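Long-range contact in phenol hydroxylase component phN (Pseudomonas stutzeri, PDB 3U52), which probably hydroxylates phenol and related aromatic compounds with molecular oxygen at a carboxylate-bridged diiron centre, as the oxygenase subunit of a bacterial multicomponent monooxygenase: residues H329-Q334 with T368-Y373. Residues are numbered along the deposited sequence; the frame is centred on the assembly and turned at random.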
loop_
_atom_site.group_PDB
_atom_site.type_symbol
_atom_site.label_atom_id
_atom_site.label_comp_id
_atom_site.label_asym_id
_atom_site.label_seq_id
_atom_site.Cartn_x
_atom_site.Cartn_y
_atom_site.Cartn_z
ATOM N N HIS A 329 9.599 28.550 28.023
ATOM C CA HIS A 329 10.003 29.773 27.305
ATOM C C HIS A 329 11.511 29.788 26.917
ATOM O O HIS A 329 11.963 30.701 26.226
ATOM C CB HIS A 329 9.650 31.020 28.112
ATOM C CG HIS A 329 8.203 31.093 28.475
ATOM N ND1 HIS A 329 7.208 31.240 27.531
ATOM C CD2 HIS A 329 7.578 31.006 29.671
ATOM C CE1 HIS A 329 6.027 31.244 28.133
ATOM N NE2 HIS A 329 6.228 31.110 29.434
ATOM N N HIS A 330 12.262 28.788 27.397
ATOM C CA HIS A 330 13.754 28.823 27.357
ATOM C C HIS A 330 14.362 27.565 26.762
ATOM O O HIS A 330 15.380 27.614 26.065
ATOM C CB HIS A 330 14.283 28.974 28.788
ATOM C CG HIS A 330 14.032 30.334 29.384
ATOM N ND1 HIS A 330 14.726 31.459 28.988
ATOM C CD2 HIS A 330 13.155 30.747 30.324
ATOM C CE1 HIS A 330 14.296 32.504 29.673
ATOM N NE2 HIS A 330 13.349 32.096 30.495
ATOM N N LEU A 331 13.706 26.434 27.025
ATOM C CA LEU A 331 14.264 25.079 26.777
ATOM C C LEU A 331 14.867 24.841 25.385
ATOM O O LEU A 331 16.046 24.443 25.255
ATOM C CB LEU A 331 13.180 24.054 26.988
ATOM C CG LEU A 331 13.602 22.769 27.625
ATOM C CD1 LEU A 331 14.241 23.037 29.044
ATOM C CD2 LEU A 331 12.309 21.965 27.797
ATOM N N SER A 332 14.086 25.085 24.352
ATOM C CA SER A 332 14.554 24.781 22.990
ATOM C C SER A 332 15.753 25.628 22.581
ATOM O O SER A 332 16.667 25.152 21.912
ATOM C CB SER A 332 13.399 24.911 21.997
ATOM O OG SER A 332 13.063 26.266 21.781
ATOM N N HIS A 333 15.772 26.877 23.030
ATOM C CA HIS A 333 16.855 27.813 22.708
ATOM C C HIS A 333 18.178 27.458 23.455
ATOM O O HIS A 333 19.256 27.480 22.861
ATOM C CB HIS A 333 16.395 29.238 23.060
ATOM C CG HIS A 333 14.983 29.545 22.611
ATOM N ND1 HIS A 333 14.610 29.534 21.278
ATOM C CD2 HIS A 333 13.859 29.806 23.324
ATOM C CE1 HIS A 333 13.317 29.802 21.185
ATOM N NE2 HIS A 333 12.839 29.981 22.407
ATOM N N GLN A 334 18.083 27.129 24.748
ATOM C CA GLN A 334 19.242 26.628 25.515
ATOM C C GLN A 334 19.853 25.362 24.885
ATOM O O GLN A 334 21.088 25.239 24.722
ATOM C CB GLN A 334 18.824 26.352 26.975
ATOM C CG GLN A 334 18.450 27.615 27.745
ATOM C CD GLN A 334 17.783 27.336 29.096
ATOM O OE1 GLN A 334 17.066 26.347 29.279
ATOM N NE2 GLN A 334 18.011 28.248 30.053
ATOM N N THR A 368 11.114 36.221 25.953
ATOM C CA THR A 368 12.482 35.651 26.098
ATOM C C THR A 368 13.395 35.657 24.855
ATOM O O THR A 368 14.611 35.813 24.999
ATOM C CB THR A 368 12.430 34.195 26.586
ATOM O OG1 THR A 368 11.653 33.406 25.660
ATOM C CG2 THR A 368 11.788 34.107 27.995
ATOM N N PHE A 369 12.847 35.493 23.649
ATOM C CA PHE A 369 13.721 35.261 22.522
ATOM C C PHE A 369 14.592 36.465 22.179
ATOM O O PHE A 369 15.810 36.320 22.024
ATOM C CB PHE A 369 12.989 34.779 21.285
ATOM C CG PHE A 369 13.931 34.349 20.174
ATOM C CD1 PHE A 369 14.566 33.103 20.212
ATOM C CD2 PHE A 369 14.181 35.201 19.092
ATOM C CE1 PHE A 369 15.444 32.729 19.185
ATOM C CE2 PHE A 369 15.052 34.827 18.047
ATOM C CZ PHE A 369 15.674 33.577 18.109
ATOM N N ASP A 370 13.984 37.644 22.060
ATOM C CA ASP A 370 14.749 38.836 21.685
ATOM C C ASP A 370 15.711 39.263 22.759
ATOM O O ASP A 370 16.809 39.737 22.459
ATOM C CB ASP A 370 13.820 39.983 21.284
ATOM C CG ASP A 370 13.145 39.729 19.942
ATOM O OD1 ASP A 370 13.602 38.849 19.186
ATOM O OD2 ASP A 370 12.158 40.414 19.623
ATOM N N LYS A 371 15.311 39.062 24.015
ATOM C CA LYS A 371 16.152 39.437 25.149
ATOM C C LYS A 371 17.376 38.527 25.309
ATOM O O LYS A 371 18.516 38.999 25.475
ATOM C CB LYS A 371 15.339 39.392 26.442
ATOM C CG LYS A 371 16.042 40.080 27.624
ATOM C CD LYS A 371 15.074 40.370 28.771
ATOM C CE LYS A 371 13.792 41.126 28.305
ATOM N NZ LYS A 371 12.858 41.455 29.448
ATOM N N TYR A 372 17.148 37.212 25.289
ATOM C CA TYR A 372 18.193 36.247 25.668
ATOM C C TYR A 372 18.775 35.481 24.514
ATOM O O TYR A 372 19.920 35.061 24.613
ATOM C CB TYR A 372 17.696 35.240 26.726
ATOM C CG TYR A 372 17.187 35.865 27.992
ATOM C CD1 TYR A 372 15.824 35.869 28.294
ATOM C CD2 TYR A 372 18.052 36.475 28.865
ATOM C CE1 TYR A 372 15.343 36.449 29.475
ATOM C CE2 TYR A 372 17.605 37.073 30.032
ATOM C CZ TYR A 372 16.244 37.065 30.329
ATOM O OH TYR A 372 15.850 37.673 31.509
ATOM N N TYR A 373 18.023 35.267 23.429
ATOM C CA TYR A 373 18.486 34.320 22.408
ATOM C C TYR A 373 18.885 34.891 21.060
ATOM O O TYR A 373 19.925 34.512 20.516
ATOM C CB TYR A 373 17.560 33.062 22.345
ATOM C CG TYR A 373 17.395 32.449 23.735
ATOM C CD1 TYR A 373 16.195 32.512 24.425
ATOM C CD2 TYR A 373 18.489 31.837 24.377
ATOM C CE1 TYR A 373 16.069 32.011 25.725
ATOM C CE2 TYR A 373 18.363 31.309 25.667
ATOM C CZ TYR A 373 17.168 31.397 26.336
ATOM O OH TYR A 373 17.121 30.862 27.614
HETATM O O HOH W 1 19.514 30.745 29.258
#
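H330 ND1 and Y373 OH lie 2.8 Å apart in a hydrogen bond, and either may be the donor. The phenol oxygen sits at the edge of the imidazole, near its plane. Neither ring lies over the other, and their planes are 73° apart. A second bond runs from T368 OG1 to the backbone oxygen of H329, at 2.8 Å. The hydroxyl is tilted 18° out of the carbonyl plane. In T368, OG1 stands between the backbone N and the carbonyl carbon (chi1 58°), which aims it at that oxygen. CG2 is turned to the H330 ring, 3.4 Å from its CE1. One water links Y373 OH to Q334 NE2, which donates to it.

The contact joins the N-terminal ends of two helices, 331-342 and 369-385. H330 and T368 are their N-cap residues. The first turn of helix 369-385 is widened, of pi type. The buried contact packs beside helix 254-283, outside the four helices that carry the iron ligands.

H330, H333, F369, Y372 and Y373 form an aromatic cluster. H333 CB makes a CH-pi contact over the Y373 ring, 3.5 Å from its centroid. Y372 CB covers the opposite face. F369 CD1 lies over one face of the H333 imidazole, and S332 OG lies over the other. H333 ND1 is hydrogen-bonded to Y282 OH. A leucine in place of Y373 would probably leave H330 ND1 and the water without their phenol partner and H333 CB without a ring face. Y372 CD1 approaches the H330 ring edge, 3.9 Å from CE1, and P414 touches both residues.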